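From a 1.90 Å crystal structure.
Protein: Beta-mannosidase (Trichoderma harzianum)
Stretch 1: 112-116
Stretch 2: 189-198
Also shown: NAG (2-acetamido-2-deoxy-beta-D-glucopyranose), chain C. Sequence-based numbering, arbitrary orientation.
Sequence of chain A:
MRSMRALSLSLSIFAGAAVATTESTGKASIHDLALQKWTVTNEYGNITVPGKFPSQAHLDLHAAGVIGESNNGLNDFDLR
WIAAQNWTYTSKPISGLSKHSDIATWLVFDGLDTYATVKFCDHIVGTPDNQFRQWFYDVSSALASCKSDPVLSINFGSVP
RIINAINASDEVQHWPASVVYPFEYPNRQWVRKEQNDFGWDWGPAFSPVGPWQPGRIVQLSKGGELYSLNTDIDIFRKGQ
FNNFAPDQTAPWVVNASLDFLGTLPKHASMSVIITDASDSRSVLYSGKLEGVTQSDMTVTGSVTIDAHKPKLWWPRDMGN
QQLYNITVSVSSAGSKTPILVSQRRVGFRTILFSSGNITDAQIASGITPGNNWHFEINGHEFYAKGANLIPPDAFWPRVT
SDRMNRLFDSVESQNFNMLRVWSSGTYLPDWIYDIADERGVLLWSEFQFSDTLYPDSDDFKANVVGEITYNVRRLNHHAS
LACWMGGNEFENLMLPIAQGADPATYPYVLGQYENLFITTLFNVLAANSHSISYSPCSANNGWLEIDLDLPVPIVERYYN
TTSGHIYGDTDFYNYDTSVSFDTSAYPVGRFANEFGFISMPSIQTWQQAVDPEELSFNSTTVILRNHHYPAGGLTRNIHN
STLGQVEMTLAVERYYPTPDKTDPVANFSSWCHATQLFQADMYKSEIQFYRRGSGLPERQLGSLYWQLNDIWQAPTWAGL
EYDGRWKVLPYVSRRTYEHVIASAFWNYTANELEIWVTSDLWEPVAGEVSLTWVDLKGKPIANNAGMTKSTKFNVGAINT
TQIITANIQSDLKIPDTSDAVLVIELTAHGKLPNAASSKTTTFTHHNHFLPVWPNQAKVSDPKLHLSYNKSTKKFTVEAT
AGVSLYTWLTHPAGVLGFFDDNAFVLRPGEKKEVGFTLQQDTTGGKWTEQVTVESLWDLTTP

Stretch 1 (112-116) LDTYA
Stretch 2, residues 189-198: QWVRKEQNDF

A buried lysine is tolerated when carboxylates surround its ammonium group, and this contact in a beta-mannosidase is a compact example. No backbone hydrogen bond joins the two segments. The first is irregular around a cis peptide bond between Asp 113 and Thr 114; phi/psi is -121/107 at Asp 113, -121/-74 at Thr 114 and -67/122 at Tyr 115. The second leaves a 3-10 segment at Gln 189 and Trp 190 (-86/-7), extends through Val 191 (-126/132), Arg 192 (-81/79) and Lys 193 (-145/151), turns at Glu 194 (-53/119), and enters another 3-10 segment at residues 195-197. The turn is fastened by Asp 197 N donating to Glu 194 O at 3.1 Å, while Gln 195 NE2 donates to Lys 193 O at 2.9 Å. The register is set by Thr 114 and Lys 193, whose CA atoms lie 6.4 Å apart, and 244 Å² is buried in total.

Lys 193 points its CA-to-CB bond toward the first stretch and runs out nearly straight, with chi1 to chi3 all t and chi4 off-well at 32°. This extension brings Lys 193 NZ to 2.8 Å from Asp 113 OD1, a salt bridge with a weak second hydrogen bond to Asp 113 OD2 at 3.1 Å. Asp 113 (chi1 t, chi2 12°) starts sideways, yet its carboxylate comes nearer. Within its own stretch, Lys 193 NZ forms a second salt bridge to Asp 197 OD2 at 2.6 Å; Asp 197 has chi1 m and chi2 6°. The shared lysine thus holds two like charges close, Asp 113 OD2 and Asp 197 OD2 being 4.4 Å apart. A water donates to both oxygens, at 2.8 Å to Asp 113 OD2 and 2.9 Å to Asp 197 OD2, so that it spans the two carboxylates.

Thr 114, chi1 m, also points toward its partner. Its OG1 donates to Asp 113 OD1 at 2.7 Å, so that one oxygen accepts from both threonine and lysine, and Thr 114 OG1 lies 3.4 Å from Lys 193 CD, against the aliphatic part of the chain. Thr 114 CG2 lies 3.6 Å from Arg 192 O and 4.0 Å from Val 191 CG2.

Tyr 115 (chi1 m, chi2 -77°) leaves its backbone sideways but reaches the second stretch with its ring. Val 191, chi1 p, approaches that ring obliquely, its CG2 3.6 Å from Tyr 115 CE2, while Tyr 115 OH sits 3.4 Å from Val 191 CB. This apolar packing is separate from the charged group, Val 191 CG2 lying 7.3 Å from Lys 193 NZ, and Thr 114 touches both Val 191 and Lys 193.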

# COMPACT_ATOMS: atom_id res chain seq x y z
N LEU A 112 18.66 -7.10 26.84
CA LEU A 112 18.47 -5.69 26.59
C LEU A 112 19.29 -5.33 25.36
O LEU A 112 20.44 -5.71 25.24
CB LEU A 112 18.92 -4.85 27.78
CG LEU A 112 18.22 -5.13 29.12
CD1 LEU A 112 19.03 -4.49 30.21
CD2 LEU A 112 16.77 -4.62 29.12
N ASP A 113 18.67 -4.60 24.43
CA ASP A 113 19.22 -4.39 23.10
C ASP A 113 19.41 -2.91 22.89
O ASP A 113 18.41 -2.19 22.80
CB ASP A 113 18.22 -4.95 22.06
CG ASP A 113 18.73 -4.87 20.64
OD1 ASP A 113 19.92 -4.60 20.37
OD2 ASP A 113 17.90 -5.14 19.75
N THR A 114 20.65 -2.40 22.89
CA THR A 114 21.87 -3.03 23.42
C THR A 114 22.52 -2.14 24.54
O THR A 114 22.42 -2.47 25.72
CB THR A 114 22.88 -3.32 22.27
OG1 THR A 114 22.39 -4.38 21.47
CG2 THR A 114 24.25 -3.72 22.81
N TYR A 115 23.17 -1.03 24.16
CA TYR A 115 23.73 -0.07 25.11
C TYR A 115 22.57 0.60 25.84
O TYR A 115 21.70 1.19 25.21
CB TYR A 115 24.56 1.01 24.44
CG TYR A 115 25.78 0.56 23.64
CD1 TYR A 115 26.95 0.18 24.27
CD2 TYR A 115 25.76 0.59 22.26
CE1 TYR A 115 28.08 -0.21 23.52
CE2 TYR A 115 26.87 0.25 21.51
CZ TYR A 115 28.02 -0.18 22.13
OH TYR A 115 29.12 -0.55 21.33
N ALA A 116 22.56 0.48 27.17
CA ALA A 116 21.47 1.00 27.99
C ALA A 116 22.00 1.58 29.32
O ALA A 116 23.11 1.29 29.75
CB ALA A 116 20.46 -0.09 28.26
N GLN A 189 31.51 -3.83 13.99
CA GLN A 189 32.42 -4.75 14.67
C GLN A 189 32.61 -4.37 16.16
O GLN A 189 33.03 -5.21 16.97
CB GLN A 189 33.77 -4.80 13.93
CG GLN A 189 34.67 -3.57 14.06
CD GLN A 189 34.41 -2.51 13.01
OE1 GLN A 189 33.29 -2.38 12.47
NE2 GLN A 189 35.44 -1.67 12.75
N TRP A 190 32.29 -3.12 16.50
CA TRP A 190 32.53 -2.59 17.86
C TRP A 190 31.39 -2.87 18.83
O TRP A 190 31.53 -2.61 20.01
CB TRP A 190 32.81 -1.05 17.82
CG TRP A 190 34.17 -0.80 17.35
CD1 TRP A 190 34.55 -0.31 16.14
CD2 TRP A 190 35.37 -1.12 18.04
NE1 TRP A 190 35.91 -0.28 16.04
CE2 TRP A 190 36.44 -0.78 17.20
CE3 TRP A 190 35.65 -1.63 19.32
CZ2 TRP A 190 37.77 -0.94 17.58
CZ3 TRP A 190 36.97 -1.78 19.71
CH2 TRP A 190 38.02 -1.45 18.84
N VAL A 191 30.29 -3.43 18.35
CA VAL A 191 29.13 -3.63 19.24
C VAL A 191 28.64 -5.07 19.25
O VAL A 191 28.44 -5.67 18.21
CB VAL A 191 27.99 -2.65 18.93
CG1 VAL A 191 27.57 -2.72 17.46
CG2 VAL A 191 26.79 -2.93 19.84
N ARG A 192 28.42 -5.61 20.44
CA ARG A 192 27.82 -6.93 20.59
C ARG A 192 26.30 -6.82 20.46
O ARG A 192 25.55 -6.82 21.44
CB ARG A 192 28.23 -7.53 21.94
CG ARG A 192 29.72 -7.66 22.11
CD ARG A 192 30.37 -8.38 20.97
NE ARG A 192 29.62 -9.59 20.63
CZ ARG A 192 29.47 -10.10 19.41
NH1 ARG A 192 30.01 -9.53 18.34
NH2 ARG A 192 28.77 -11.23 19.26
N LYS A 193 25.88 -6.73 19.19
CA LYS A 193 24.49 -6.57 18.75
C LYS A 193 24.42 -7.36 17.45
O LYS A 193 25.42 -7.52 16.70
CB LYS A 193 24.11 -5.08 18.54
CG LYS A 193 22.67 -4.79 18.07
CD LYS A 193 22.27 -3.33 18.26
CE LYS A 193 20.91 -2.93 17.64
NZ LYS A 193 19.92 -4.04 17.66
N GLU A 194 23.23 -7.87 17.19
CA GLU A 194 22.93 -8.70 16.04
C GLU A 194 23.39 -7.93 14.84
O GLU A 194 22.98 -6.83 14.57
CB GLU A 194 21.41 -9.01 16.03
CG GLU A 194 20.84 -9.61 14.77
CD GLU A 194 19.37 -10.05 14.88
OE1 GLU A 194 18.53 -9.19 14.87
OE2 GLU A 194 19.07 -11.23 14.94
N GLN A 195 24.34 -8.50 14.11
CA GLN A 195 24.99 -7.78 13.09
C GLN A 195 24.11 -7.35 11.93
O GLN A 195 24.34 -6.31 11.39
CB GLN A 195 26.25 -8.52 12.63
CG GLN A 195 27.22 -8.80 13.74
CD GLN A 195 28.15 -7.66 14.10
OE1 GLN A 195 29.25 -7.51 13.55
NE2 GLN A 195 27.75 -6.86 15.10
N ASN A 196 23.13 -8.15 11.55
CA ASN A 196 22.26 -7.82 10.48
C ASN A 196 21.35 -6.65 10.76
O ASN A 196 20.77 -6.14 9.86
CB ASN A 196 21.50 -9.00 9.93
CG ASN A 196 20.51 -9.54 10.88
OD1 ASN A 196 20.81 -10.33 11.73
ND2 ASN A 196 19.28 -9.06 10.75
N ASP A 197 21.32 -6.21 11.99
CA ASP A 197 20.52 -5.03 12.39
C ASP A 197 21.02 -3.73 11.75
O ASP A 197 20.30 -2.75 11.73
CB ASP A 197 20.57 -4.91 13.89
CG ASP A 197 19.78 -5.94 14.59
OD1 ASP A 197 19.25 -6.86 13.95
OD2 ASP A 197 19.64 -5.81 15.81
N PHE A 198 22.25 -3.74 11.25
CA PHE A 198 22.82 -2.63 10.52
C PHE A 198 22.78 -2.82 9.00
O PHE A 198 23.50 -2.11 8.25
CB PHE A 198 24.26 -2.39 10.98
CG PHE A 198 24.39 -2.29 12.47
CD1 PHE A 198 23.99 -1.15 13.14
CD2 PHE A 198 24.82 -3.39 13.21
CE1 PHE A 198 24.07 -1.09 14.51
CE2 PHE A 198 24.88 -3.34 14.58
CZ PHE A 198 24.51 -2.17 15.23
C1 NAG C . 21.74 7.60 25.36
C2 NAG C . 22.01 8.61 26.51
C3 NAG C . 23.41 8.43 27.06
C4 NAG C . 23.73 6.97 27.37
C5 NAG C . 23.31 6.03 26.21
C6 NAG C . 23.45 4.54 26.58
C7 NAG C . 20.74 10.67 26.37
C8 NAG C . 20.62 12.08 25.87
N2 NAG C . 21.84 9.99 26.06
O3 NAG C . 23.54 9.22 28.23
O4 NAG C . 25.13 6.86 27.58
O5 NAG C . 21.98 6.28 25.81
O6 NAG C . 22.46 4.13 27.51
O7 NAG C . 19.84 10.20 27.03
O HOH W 1 17.87 -7.00 17.72